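Local atomic coordinates of response regulator aspartate phosphatase I (Bacillus subtilis subsp. subtilis, PDB entry 4I1A), a protein that dephosphorylates the sporulation phosphotransferase Spo0F and activates excision and transfer of the mobile element ICEBs1 by inactivating its repressor ImmR. Residues F147-K157 / R185-D196. Sequence-based numbering, arbitrary orientation.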
loop_
_atom_site.group_PDB
_atom_site.type_symbol
_atom_site.label_atom_id
_atom_site.label_comp_id
_atom_site.label_asym_id
_atom_site.label_seq_id
_atom_site.Cartn_x
_atom_site.Cartn_y
_atom_site.Cartn_z
ATOM N N PHE A 147 7.340 11.106 -13.390
ATOM C CA PHE A 147 6.424 10.185 -12.734
ATOM C C PHE A 147 6.927 8.755 -12.834
ATOM O O PHE A 147 6.996 8.040 -11.835
ATOM C CB PHE A 147 5.017 10.275 -13.322
ATOM C CG PHE A 147 4.043 9.320 -12.680
ATOM C CD1 PHE A 147 3.398 9.661 -11.501
ATOM C CD2 PHE A 147 3.793 8.073 -13.238
ATOM C CE1 PHE A 147 2.510 8.781 -10.896
ATOM C CE2 PHE A 147 2.909 7.188 -12.637
ATOM C CZ PHE A 147 2.265 7.543 -11.466
ATOM N N LYS A 148 7.283 8.341 -14.044
ATOM C CA LYS A 148 7.799 6.992 -14.263
ATOM C C LYS A 148 9.046 6.715 -13.433
ATOM O O LYS A 148 9.171 5.650 -12.834
ATOM C CB LYS A 148 8.085 6.773 -15.746
ATOM C CG LYS A 148 6.841 6.865 -16.598
ATOM C CD LYS A 148 5.818 5.803 -16.197
ATOM C CE LYS A 148 4.453 6.079 -16.841
ATOM N NZ LYS A 148 3.556 4.882 -16.827
ATOM N N VAL A 149 9.963 7.679 -13.397
ATOM C CA VAL A 149 11.192 7.533 -12.624
ATOM C C VAL A 149 10.899 7.379 -11.129
ATOM O O VAL A 149 11.491 6.526 -10.463
ATOM C CB VAL A 149 12.177 8.709 -12.862
ATOM C CG1 VAL A 149 13.372 8.602 -11.934
ATOM C CG2 VAL A 149 12.644 8.726 -14.310
ATOM N N SER A 150 9.982 8.194 -10.605
ATOM C CA SER A 150 9.627 8.102 -9.189
ATOM C C SER A 150 9.079 6.727 -8.893
ATOM O O SER A 150 9.325 6.174 -7.825
ATOM C CB SER A 150 8.605 9.166 -8.786
ATOM O OG SER A 150 7.319 8.858 -9.279
ATOM N N TYR A 151 8.354 6.171 -9.861
ATOM C CA TYR A 151 7.701 4.880 -9.694
ATOM C C TYR A 151 8.683 3.707 -9.594
ATOM O O TYR A 151 8.538 2.852 -8.722
ATOM C CB TYR A 151 6.699 4.647 -10.821
ATOM C CG TYR A 151 5.730 3.528 -10.536
ATOM C CD1 TYR A 151 4.653 3.718 -9.679
ATOM C CD2 TYR A 151 5.896 2.277 -11.117
ATOM C CE1 TYR A 151 3.763 2.688 -9.408
ATOM C CE2 TYR A 151 5.012 1.244 -10.853
ATOM C CZ TYR A 151 3.947 1.453 -9.999
ATOM O OH TYR A 151 3.068 0.422 -9.741
ATOM N N VAL A 152 9.673 3.645 -10.480
ATOM C CA VAL A 152 10.657 2.571 -10.372
ATOM C C VAL A 152 11.419 2.706 -9.044
ATOM O O VAL A 152 11.667 1.716 -8.354
ATOM C CB VAL A 152 11.621 2.516 -11.593
ATOM C CG1 VAL A 152 12.113 3.883 -11.944
ATOM C CG2 VAL A 152 12.810 1.573 -11.313
ATOM N N TYR A 153 11.756 3.942 -8.683
ATOM C CA TYR A 153 12.399 4.230 -7.412
ATOM C C TYR A 153 11.540 3.800 -6.225
ATOM O O TYR A 153 12.058 3.246 -5.249
ATOM C CB TYR A 153 12.761 5.712 -7.322
ATOM C CG TYR A 153 14.095 6.020 -7.954
ATOM C CD1 TYR A 153 15.193 5.193 -7.730
ATOM C CD2 TYR A 153 14.260 7.123 -8.786
ATOM C CE1 TYR A 153 16.430 5.466 -8.304
ATOM C CE2 TYR A 153 15.496 7.405 -9.371
ATOM C CZ TYR A 153 16.573 6.571 -9.126
ATOM O OH TYR A 153 17.795 6.842 -9.702
ATOM N N TYR A 154 10.235 4.039 -6.322
ATOM C CA TYR A 154 9.287 3.594 -5.306
ATOM C C TYR A 154 9.246 2.068 -5.210
ATOM O O TYR A 154 9.027 1.509 -4.135
ATOM C CB TYR A 154 7.892 4.149 -5.604
ATOM C CG TYR A 154 6.822 3.711 -4.627
ATOM C CD1 TYR A 154 6.910 4.037 -3.277
ATOM C CD2 TYR A 154 5.718 2.983 -5.056
ATOM C CE1 TYR A 154 5.938 3.635 -2.376
ATOM C CE2 TYR A 154 4.730 2.578 -4.159
ATOM C CZ TYR A 154 4.847 2.908 -2.821
ATOM O OH TYR A 154 3.875 2.517 -1.923
ATOM N N TYR A 155 9.465 1.395 -6.334
ATOM C CA TYR A 155 9.457 -0.064 -6.352
ATOM C C TYR A 155 10.682 -0.601 -5.610
ATOM O O TYR A 155 10.601 -1.608 -4.909
ATOM C CB TYR A 155 9.423 -0.578 -7.796
ATOM C CG TYR A 155 9.017 -2.031 -7.967
ATOM C CD1 TYR A 155 9.948 -3.057 -7.829
ATOM C CD2 TYR A 155 7.707 -2.376 -8.290
ATOM C CE1 TYR A 155 9.583 -4.388 -7.992
ATOM C CE2 TYR A 155 7.335 -3.701 -8.458
ATOM C CZ TYR A 155 8.276 -4.704 -8.307
ATOM O OH TYR A 155 7.909 -6.025 -8.471
ATOM N N MET A 156 11.811 0.082 -5.755
ATOM C CA MET A 156 13.044 -0.350 -5.111
ATOM C C MET A 156 13.199 0.268 -3.734
ATOM O O MET A 156 14.268 0.178 -3.125
ATOM C CB MET A 156 14.238 0.021 -5.975
ATOM C CG MET A 156 13.959 -0.193 -7.436
ATOM S SD MET A 156 15.378 0.195 -8.443
ATOM C CE MET A 156 16.525 -1.074 -7.865
ATOM N N LYS A 157 12.130 0.904 -3.257
ATOM C CA LYS A 157 12.112 1.520 -1.933
ATOM C C LYS A 157 13.267 2.498 -1.743
ATOM O O LYS A 157 13.763 2.689 -0.633
ATOM C CB LYS A 157 12.102 0.450 -0.831
ATOM C CG LYS A 157 10.882 -0.480 -0.883
ATOM C CD LYS A 157 9.613 0.246 -0.432
ATOM C CE LYS A 157 8.368 -0.298 -1.133
ATOM N NZ LYS A 157 7.120 0.431 -0.740
ATOM N N ARG A 185 -2.250 10.531 -8.748
ATOM C CA ARG A 185 -1.285 9.435 -8.737
ATOM C C ARG A 185 0.079 9.862 -8.194
ATOM O O ARG A 185 0.688 9.122 -7.408
ATOM C CB ARG A 185 -1.148 8.814 -10.127
ATOM C CG ARG A 185 -2.401 8.092 -10.599
ATOM C CD ARG A 185 -2.192 7.491 -11.979
ATOM N NE ARG A 185 -3.389 6.809 -12.463
ATOM C CZ ARG A 185 -3.581 6.441 -13.725
ATOM N NH1 ARG A 185 -2.654 6.697 -14.638
ATOM N NH2 ARG A 185 -4.704 5.822 -14.074
ATOM N N CYS A 186 0.543 11.050 -8.600
ATOM C CA CYS A 186 1.793 11.618 -8.073
ATOM C C CYS A 186 1.729 11.744 -6.561
ATOM O O CYS A 186 2.656 11.337 -5.854
ATOM C CB CYS A 186 2.081 12.992 -8.680
ATOM S SG CYS A 186 2.704 12.929 -10.361
ATOM N N GLN A 187 0.616 12.291 -6.077
ATOM C CA GLN A 187 0.355 12.372 -4.645
ATOM C C GLN A 187 0.340 10.998 -3.954
ATOM O O GLN A 187 0.792 10.883 -2.819
ATOM C CB GLN A 187 -0.958 13.118 -4.376
ATOM C CG GLN A 187 -0.967 14.568 -4.827
ATOM C CD GLN A 187 -2.344 15.208 -4.681
ATOM O OE1 GLN A 187 -3.369 14.529 -4.772
ATOM N NE2 GLN A 187 -2.370 16.514 -4.438
ATOM N N PHE A 188 -0.169 9.962 -4.627
ATOM C CA PHE A 188 -0.136 8.613 -4.050
ATOM C C PHE A 188 1.300 8.170 -3.859
ATOM O O PHE A 188 1.627 7.539 -2.862
ATOM C CB PHE A 188 -0.871 7.565 -4.918
ATOM C CG PHE A 188 -2.380 7.597 -4.801
ATOM C CD1 PHE A 188 -3.028 8.604 -4.097
ATOM C CD2 PHE A 188 -3.153 6.622 -5.416
ATOM C CE1 PHE A 188 -4.431 8.643 -4.003
ATOM C CE2 PHE A 188 -4.555 6.649 -5.330
ATOM C CZ PHE A 188 -5.196 7.663 -4.620
ATOM N N ILE A 189 2.157 8.476 -4.830
ATOM C CA ILE A 189 3.564 8.094 -4.723
ATOM C C ILE A 189 4.200 8.807 -3.528
ATOM O O ILE A 189 4.890 8.179 -2.721
ATOM C CB ILE A 189 4.360 8.418 -6.008
ATOM C CG1 ILE A 189 3.698 7.782 -7.230
ATOM C CG2 ILE A 189 5.799 7.932 -5.890
ATOM C CD1 ILE A 189 3.763 6.281 -7.233
ATOM N N VAL A 190 3.967 10.115 -3.425
ATOM C CA VAL A 190 4.506 10.896 -2.321
ATOM C C VAL A 190 4.082 10.268 -1.003
ATOM O O VAL A 190 4.920 9.942 -0.156
ATOM C CB VAL A 190 4.053 12.375 -2.379
ATOM C CG1 VAL A 190 4.420 13.092 -1.085
ATOM C CG2 VAL A 190 4.691 13.085 -3.582
ATOM N N ALA A 191 2.775 10.067 -0.864
ATOM C CA ALA A 191 2.181 9.486 0.342
ATOM C C ALA A 191 2.620 8.044 0.618
ATOM O O ALA A 191 2.814 7.674 1.773
ATOM C CB ALA A 191 0.690 9.560 0.261
ATOM N N GLY A 192 2.762 7.231 -0.432
ATOM C CA GLY A 192 3.305 5.884 -0.298
ATOM C C GLY A 192 4.730 5.915 0.250
ATOM O O GLY A 192 5.099 5.117 1.113
ATOM N N ASN A 193 5.538 6.840 -0.257
ATOM C CA ASN A 193 6.895 7.017 0.246
ATOM C C ASN A 193 6.901 7.455 1.709
ATOM O O ASN A 193 7.687 6.957 2.512
ATOM C CB ASN A 193 7.641 8.030 -0.606
ATOM C CG ASN A 193 8.150 7.438 -1.906
ATOM O OD1 ASN A 193 8.917 6.479 -1.897
ATOM N ND2 ASN A 193 7.732 8.014 -3.035
ATOM N N LEU A 194 6.009 8.384 2.045
ATOM C CA LEU A 194 5.837 8.833 3.422
ATOM C C LEU A 194 5.415 7.683 4.343
ATOM O O LEU A 194 5.875 7.600 5.485
ATOM C CB LEU A 194 4.836 9.998 3.489
ATOM C CG LEU A 194 5.356 11.297 2.868
ATOM C CD1 LEU A 194 4.274 12.338 2.685
ATOM C CD2 LEU A 194 6.514 11.861 3.703
ATOM N N ILE A 195 4.543 6.803 3.847
ATOM C CA ILE A 195 4.156 5.597 4.582
ATOM C C ILE A 195 5.373 4.703 4.859
ATOM O O ILE A 195 5.568 4.234 5.982
ATOM C CB ILE A 195 3.071 4.792 3.825
ATOM C CG1 ILE A 195 1.713 5.480 3.960
ATOM C CG2 ILE A 195 2.966 3.352 4.343
ATOM C CD1 ILE A 195 0.619 4.727 3.300
ATOM N N ASP A 196 6.201 4.487 3.842
ATOM C CA ASP A 196 7.427 3.724 4.030
ATOM C C ASP A 196 8.385 4.348 5.057
ATOM O O ASP A 196 9.221 3.648 5.617
ATOM C CB ASP A 196 8.141 3.497 2.694
ATOM C CG ASP A 196 7.366 2.582 1.772
ATOM O OD1 ASP A 196 6.476 1.855 2.268
ATOM O OD2 ASP A 196 7.654 2.581 0.555
HETATM O O HOH W 1 3.938 2.430 0.587
#
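Tyr154 and Ile189 show how two neighbouring helices can each drive a knob into the other's surface. With CG anti to the backbone N (chi1 178°), the Tyr154 ring reaches across and settles among Ile189, Gly192, Asn193 and Asp196. Its CE1 lies 3.7 Å from Gly192 C, and Asn193 OD1 approaches CD1 at the ring edge, the amide standing nearly upright to the ring, while Asn193 ND2 is held by Ser162 of helix 159-173. Ile189 answers in the hole formed by Phe147, Ser150, Tyr151 and Tyr154, its CD1 meeting the Tyr151 ring edge-on, 3.7 Å from Tyr151 CD1. Helices 139-155 and 180-196, separated in sequence by helix 159-173, pack side by side at 27°, consistent with a tetratricopeptide-repeat array; the segments fall in predicted repeats 2 and 3. One to two turns back, Cys186 SG touches the Phe147 edge, 3.5 Å from Phe147 CD1. Where helix 139-155 ends, Lys157, the C' residue of a Schellman motif, bends its chain so that NZ meets the syn side of Asp196 OD2, somewhat out of the carboxylate plane, in a 2.6 Å salt bridge. A water joins Tyr154 OH to Gly192 O and Asp196 OD1; an alanine replacing Asp196 would probably leave Lys157 without its anionic mate and this water less firmly held.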